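Long-range contacts in nickel-dependent hydrogenase large subunit (Allochromatium vinosum, PDB 3MYR), which oxidises molecular hydrogen at a nickel-iron centre as the large subunit of a membrane-bound [NiFe] hydrogenase and probably recycles hydrogen released by nitrogenase: residues B[129-134]-B[182-186]; B[104-109]-B[256-261]. All blocks are in the same frame, centred on the assembly; numbering follows the deposited sequence.

Both contacts are helix pairs of the large subunit and lie on the same side of its centre. Contact 1, between 129-134 and 182-186, is nested along the chain inside the loop that contact 2 closes between 104-109 and 256-261. Their centres are about 16 Å apart, and they meet where M186 of contact 1 sets its CE against OD1 of D260 of contact 2, at 3.6 Å. Contact 2 is the one near the metals: the side chain of H104 comes within about 7 Å of the bound nickel-iron centre. Contact 1, whose centre is about 29 Å from the centre of the chain, is away from the metal sites.

Contact 1: B[129-134]-B[182-186]; sequences ATSELA and EANLM
The short helix 127-137 packs here across the first turn of the long helix 181-201, a helix-helix contact in which the two segments run at 75° to each other with their axes 8.7 Å apart at closest approach. T130 and E182 form the close point, their CA atoms 4.5 Å apart. The CG2 methyl of T130, set anti to its own N (the OG1 torsion is -58°), reaches the backbone of the partner helix and lies 3.4 Å from E182 O, while M186 N bonds that same oxygen within its helix. T130 OG1 faces L185, whose CD2 is 3.7 Å from it, the two side chains crossing at about a right angle; the hydroxyl itself is hydrogen-bonded to D126 O. E182 bends at its second torsion, laying CG 3.5 Å from A129 CB, and its OE1 turns to D126 N. On the next turn L133 brings CD1 alone to the partner helix, 3.7 Å from A183 CA. M186 extends its chain as far as sulfur, and SD rests on the backbone of A134, 3.6 Å from CA, with the A134 methyl beside it. F148 of helix 145-160 also packs on T130 and A134. No hydrogen bond joins the two segments, which meet by van der Waals contact of methyl groups, methylenes and a thioether. The polar ends of T130 and E182 both bond D126, just ahead of helix 127-137, so the hydrogen bond from E182 holds its helix to the start of the other.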
loop_
_atom_site.group_PDB
_atom_site.type_symbol
_atom_site.label_atom_id
_atom_site.label_comp_id
_atom_site.label_asym_id
_atom_site.label_seq_id
_atom_site.Cartn_x
_atom_site.Cartn_y
_atom_site.Cartn_z
ATOM N N ALA B 129 9.568 18.251 -30.463
ATOM C CA ALA B 129 10.797 17.786 -29.832
ATOM C C ALA B 129 10.468 16.743 -28.758
ATOM O O ALA B 129 11.241 15.783 -28.526
ATOM C CB ALA B 129 11.608 19.000 -29.232
ATOM N N THR B 130 9.326 16.883 -28.089
ATOM C CA THR B 130 8.976 15.935 -27.031
ATOM C C THR B 130 8.719 14.552 -27.672
ATOM O O THR B 130 9.148 13.526 -27.152
ATOM C CB THR B 130 7.701 16.354 -26.282
ATOM O OG1 THR B 130 7.902 17.657 -25.733
ATOM C CG2 THR B 130 7.371 15.407 -25.149
ATOM N N SER B 131 8.078 14.576 -28.842
ATOM C CA SER B 131 7.836 13.371 -29.615
ATOM C C SER B 131 9.155 12.739 -30.088
ATOM O O SER B 131 9.335 11.539 -29.922
ATOM C CB SER B 131 6.953 13.716 -30.817
ATOM O OG SER B 131 6.874 12.630 -31.697
ATOM N N GLU B 132 10.090 13.546 -30.628
ATOM C CA GLU B 132 11.416 13.000 -31.024
ATOM C C GLU B 132 12.137 12.329 -29.854
ATOM O O GLU B 132 12.723 11.262 -30.022
ATOM C CB GLU B 132 12.332 14.070 -31.687
ATOM C CG GLU B 132 11.729 14.684 -32.908
ATOM C CD GLU B 132 11.750 13.765 -34.153
ATOM O OE1 GLU B 132 11.337 14.225 -35.248
ATOM O OE2 GLU B 132 12.277 12.628 -34.048
ATOM N N LEU B 133 12.112 12.956 -28.674
ATOM C CA LEU B 133 12.778 12.407 -27.551
ATOM C C LEU B 133 12.094 11.107 -27.148
ATOM O O LEU B 133 12.773 10.079 -26.943
ATOM C CB LEU B 133 12.616 13.364 -26.394
ATOM C CG LEU B 133 13.552 13.348 -25.192
ATOM C CD1 LEU B 133 12.936 13.610 -23.824
ATOM C CD2 LEU B 133 15.017 12.510 -25.229
ATOM N N ALA B 134 10.765 11.142 -26.995
ATOM C CA ALA B 134 10.061 9.892 -26.590
ATOM C C ALA B 134 10.382 8.786 -27.541
ATOM O O ALA B 134 10.575 7.638 -27.129
ATOM C CB ALA B 134 8.604 10.102 -26.586
ATOM N N GLU B 182 11.061 19.254 -22.716
ATOM C CA GLU B 182 10.638 18.028 -23.437
ATOM C C GLU B 182 10.581 16.787 -22.545
ATOM O O GLU B 182 9.638 15.996 -22.638
ATOM C CB GLU B 182 11.591 17.753 -24.635
ATOM C CG GLU B 182 11.405 18.759 -25.770
ATOM C CD GLU B 182 11.842 20.224 -25.380
ATOM O OE1 GLU B 182 11.186 21.207 -25.942
ATOM O OE2 GLU B 182 12.795 20.353 -24.480
ATOM N N ALA B 183 11.611 16.563 -21.715
ATOM C CA ALA B 183 11.593 15.391 -20.872
ATOM C C ALA B 183 10.492 15.558 -19.813
ATOM O O ALA B 183 9.846 14.582 -19.412
ATOM C CB ALA B 183 12.995 15.171 -20.191
ATOM N N ASN B 184 10.297 16.785 -19.320
ATOM C CA ASN B 184 9.235 16.973 -18.318
ATOM C C ASN B 184 7.879 16.652 -18.923
ATOM O O ASN B 184 7.033 16.028 -18.259
ATOM C CB ASN B 184 9.251 18.397 -17.754
ATOM C CG ASN B 184 10.489 18.661 -16.842
ATOM O OD1 ASN B 184 10.746 17.891 -15.935
ATOM N ND2 ASN B 184 11.181 19.780 -17.043
ATOM N N LEU B 185 7.625 17.127 -20.160
ATOM C CA LEU B 185 6.303 16.910 -20.781
ATOM C C LEU B 185 6.093 15.415 -21.034
ATOM O O LEU B 185 5.035 14.892 -20.739
ATOM C CB LEU B 185 6.136 17.754 -22.097
ATOM C CG LEU B 185 4.778 17.592 -22.829
ATOM C CD1 LEU B 185 3.540 17.849 -21.871
ATOM C CD2 LEU B 185 4.727 18.476 -24.112
ATOM N N MET B 186 7.156 14.700 -21.418
ATOM C CA MET B 186 7.071 13.305 -21.682
ATOM C C MET B 186 6.668 12.545 -20.391
ATOM O O MET B 186 5.802 11.670 -20.404
ATOM C CB MET B 186 8.414 12.785 -22.183
ATOM C CG MET B 186 8.405 11.272 -22.455
ATOM S SD MET B 186 10.058 10.674 -23.059
ATOM C CE MET B 186 10.877 10.507 -21.472
#

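Contact 2: B[104-109]-B[256-261]; sequences HVMHFY and VYVPDT
Segments 104-109 and 256-261 run in broadly the same direction, their axes 10.8 Å apart at closest approach and inclined at 39°, with a wider pi-type turn at 107-109 and a kink at P259, whose nitrogen has no bond to the turn before. Y257 lies between them as a knob in the hole formed by H104, V105, F108 and Y109. With CG anti to the backbone N (chi1 176°), its ring reaches in among them: V105 CG2 touches Y257 CD2 at 3.6 Å, F108 CB meets Y257 CE1 at 3.4 Å, and the phenol end approaches H104. The rings of F108 and Y257 are inclined obliquely, with centroids 5.5 Å apart. T261 OG1 sits over the centre of one face of F108, 3.8 Å above the ring plane, and donates to Y257 O from above the carbonyl plane; T261 N bonds the same oxygen. Y109 reaches across to D260, its hydroxyl donating to OD2 at 2.5 Å, though the placing of that oxygen is less sure. OD2 lies at the edge of the Y109 ring, near its plane, with the ring and carboxylate planes 74° apart, and V256 CG1 packs against Y109 OH. Replacing Y257 with an alanine would probably open a gap between the helices, leaving V105 and F108 without the ring they pack on. R433 and S437 of helix 426-456 also touch Y257, and H104 NE2 bonds E436 OE1 on that helix. The arrangement is a single knob-into-hole insertion between two long helices of the [NiFe] hydrogenase large subunit, in its buried helical core near the nickel-iron site, where H104 also touches P486 of the cofactor pocket.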
loop_
_atom_site.group_PDB
_atom_site.type_symbol
_atom_site.label_atom_id
_atom_site.label_comp_id
_atom_site.label_asym_id
_atom_site.label_seq_id
_atom_site.Cartn_x
_atom_site.Cartn_y
_atom_site.Cartn_z
ATOM N N HIS B 104 5.162 -0.716 -8.068
ATOM C CA HIS B 104 6.377 -0.010 -8.487
ATOM C C HIS B 104 6.110 1.053 -9.530
ATOM O O HIS B 104 6.737 2.107 -9.473
ATOM C CB HIS B 104 7.425 -1.003 -9.061
ATOM C CG HIS B 104 8.101 -1.828 -7.996
ATOM N ND1 HIS B 104 7.954 -1.540 -6.648
ATOM C CD2 HIS B 104 9.021 -2.824 -8.073
ATOM C CE1 HIS B 104 8.727 -2.352 -5.945
ATOM N NE2 HIS B 104 9.358 -3.161 -6.781
ATOM N N VAL B 105 5.250 0.743 -10.521
ATOM C CA VAL B 105 4.965 1.686 -11.606
ATOM C C VAL B 105 4.275 2.915 -10.984
ATOM O O VAL B 105 4.660 4.062 -11.259
ATOM C CB VAL B 105 4.064 1.041 -12.701
ATOM C CG1 VAL B 105 3.333 2.131 -13.591
ATOM C CG2 VAL B 105 4.915 0.071 -13.565
ATOM N N MET B 106 3.316 2.688 -10.096
ATOM C CA MET B 106 2.627 3.878 -9.519
ATOM C C MET B 106 3.575 4.566 -8.550
ATOM O O MET B 106 3.497 5.782 -8.435
ATOM C CB MET B 106 1.387 3.474 -8.670
ATOM C CG MET B 106 0.222 2.950 -9.601
ATOM S SD MET B 106 -1.295 2.758 -8.540
ATOM C CE MET B 106 -1.847 4.433 -8.169
ATOM N N HIS B 107 4.416 3.817 -7.809
ATOM C CA HIS B 107 5.357 4.566 -6.971
ATOM C C HIS B 107 6.194 5.514 -7.837
ATOM O O HIS B 107 6.345 6.712 -7.550
ATOM C CB HIS B 107 6.388 3.687 -6.203
ATOM C CG HIS B 107 7.347 4.508 -5.426
ATOM N ND1 HIS B 107 8.649 4.735 -5.817
ATOM C CD2 HIS B 107 7.144 5.280 -4.331
ATOM C CE1 HIS B 107 9.230 5.539 -4.949
ATOM N NE2 HIS B 107 8.335 5.885 -4.036
ATOM N N PHE B 108 6.756 4.979 -8.895
ATOM C CA PHE B 108 7.626 5.791 -9.708
ATOM C C PHE B 108 6.913 7.046 -10.293
ATOM O O PHE B 108 7.433 8.150 -10.178
ATOM C CB PHE B 108 8.301 5.013 -10.818
ATOM C CG PHE B 108 9.237 5.902 -11.650
ATOM C CD1 PHE B 108 8.845 6.394 -12.892
ATOM C CD2 PHE B 108 10.475 6.293 -11.122
ATOM C CE1 PHE B 108 9.724 7.266 -13.649
ATOM C CE2 PHE B 108 11.353 7.124 -11.821
ATOM C CZ PHE B 108 10.971 7.619 -13.109
ATOM N N TYR B 109 5.775 6.872 -10.963
ATOM C CA TYR B 109 5.102 8.015 -11.570
ATOM C C TYR B 109 4.400 8.885 -10.556
ATOM O O TYR B 109 4.621 10.094 -10.539
ATOM C CB TYR B 109 4.163 7.623 -12.720
ATOM C CG TYR B 109 4.950 7.138 -13.885
ATOM C CD1 TYR B 109 5.633 8.044 -14.706
ATOM C CD2 TYR B 109 5.172 5.796 -14.068
ATOM C CE1 TYR B 109 6.401 7.580 -15.768
ATOM C CE2 TYR B 109 5.958 5.319 -15.105
ATOM C CZ TYR B 109 6.585 6.225 -15.936
ATOM O OH TYR B 109 7.385 5.781 -16.963
ATOM N N VAL B 256 7.543 1.800 -21.159
ATOM C CA VAL B 256 7.310 3.117 -20.563
ATOM C C VAL B 256 8.192 3.294 -19.284
ATOM O O VAL B 256 9.042 4.169 -19.229
ATOM C CB VAL B 256 5.803 3.356 -20.226
ATOM C CG1 VAL B 256 5.551 4.740 -19.653
ATOM C CG2 VAL B 256 4.887 3.091 -21.485
ATOM N N TYR B 257 7.965 2.470 -18.269
ATOM C CA TYR B 257 8.593 2.649 -16.966
ATOM C C TYR B 257 10.159 2.511 -17.046
ATOM O O TYR B 257 10.882 3.377 -16.612
ATOM C CB TYR B 257 8.015 1.581 -16.042
ATOM C CG TYR B 257 8.612 1.514 -14.635
ATOM C CD1 TYR B 257 9.200 2.638 -14.032
ATOM C CD2 TYR B 257 8.533 0.331 -13.879
ATOM C CE1 TYR B 257 9.727 2.562 -12.737
ATOM C CE2 TYR B 257 9.014 0.252 -12.579
ATOM C CZ TYR B 257 9.617 1.371 -12.018
ATOM O OH TYR B 257 10.122 1.274 -10.724
ATOM N N VAL B 258 10.677 1.383 -17.540
ATOM C CA VAL B 258 12.106 1.223 -17.487
ATOM C C VAL B 258 12.845 2.283 -18.356
ATOM O O VAL B 258 13.848 2.816 -17.909
ATOM C CB VAL B 258 12.530 -0.216 -17.888
ATOM C CG1 VAL B 258 14.051 -0.338 -17.978
ATOM C CG2 VAL B 258 11.923 -1.227 -16.944
ATOM N N PRO B 259 12.421 2.518 -19.628
ATOM C CA PRO B 259 13.202 3.511 -20.390
ATOM C C PRO B 259 13.126 4.952 -19.785
ATOM O O PRO B 259 14.132 5.692 -19.829
ATOM C CB PRO B 259 12.557 3.471 -21.800
ATOM C CG PRO B 259 11.943 2.060 -21.880
ATOM C CD PRO B 259 11.379 1.878 -20.470
ATOM N N ASP B 260 11.986 5.307 -19.170
ATOM C CA ASP B 260 11.848 6.637 -18.515
ATOM C C ASP B 260 12.772 6.711 -17.333
ATOM O O ASP B 260 13.444 7.696 -17.170
ATOM C CB ASP B 260 10.443 6.885 -17.947
ATOM C CG ASP B 260 9.421 7.265 -19.022
ATOM O OD1 ASP B 260 9.772 7.368 -20.229
ATOM O OD2 ASP B 260 8.249 7.473 -18.653
ATOM N N THR B 261 12.858 5.644 -16.549
ATOM C CA THR B 261 13.768 5.661 -15.378
ATOM C C THR B 261 15.229 5.890 -15.843
ATOM O O THR B 261 15.968 6.685 -15.243
ATOM C CB THR B 261 13.671 4.303 -14.610
ATOM O OG1 THR B 261 12.329 4.158 -14.128
ATOM C CG2 THR B 261 14.554 4.315 -13.414
#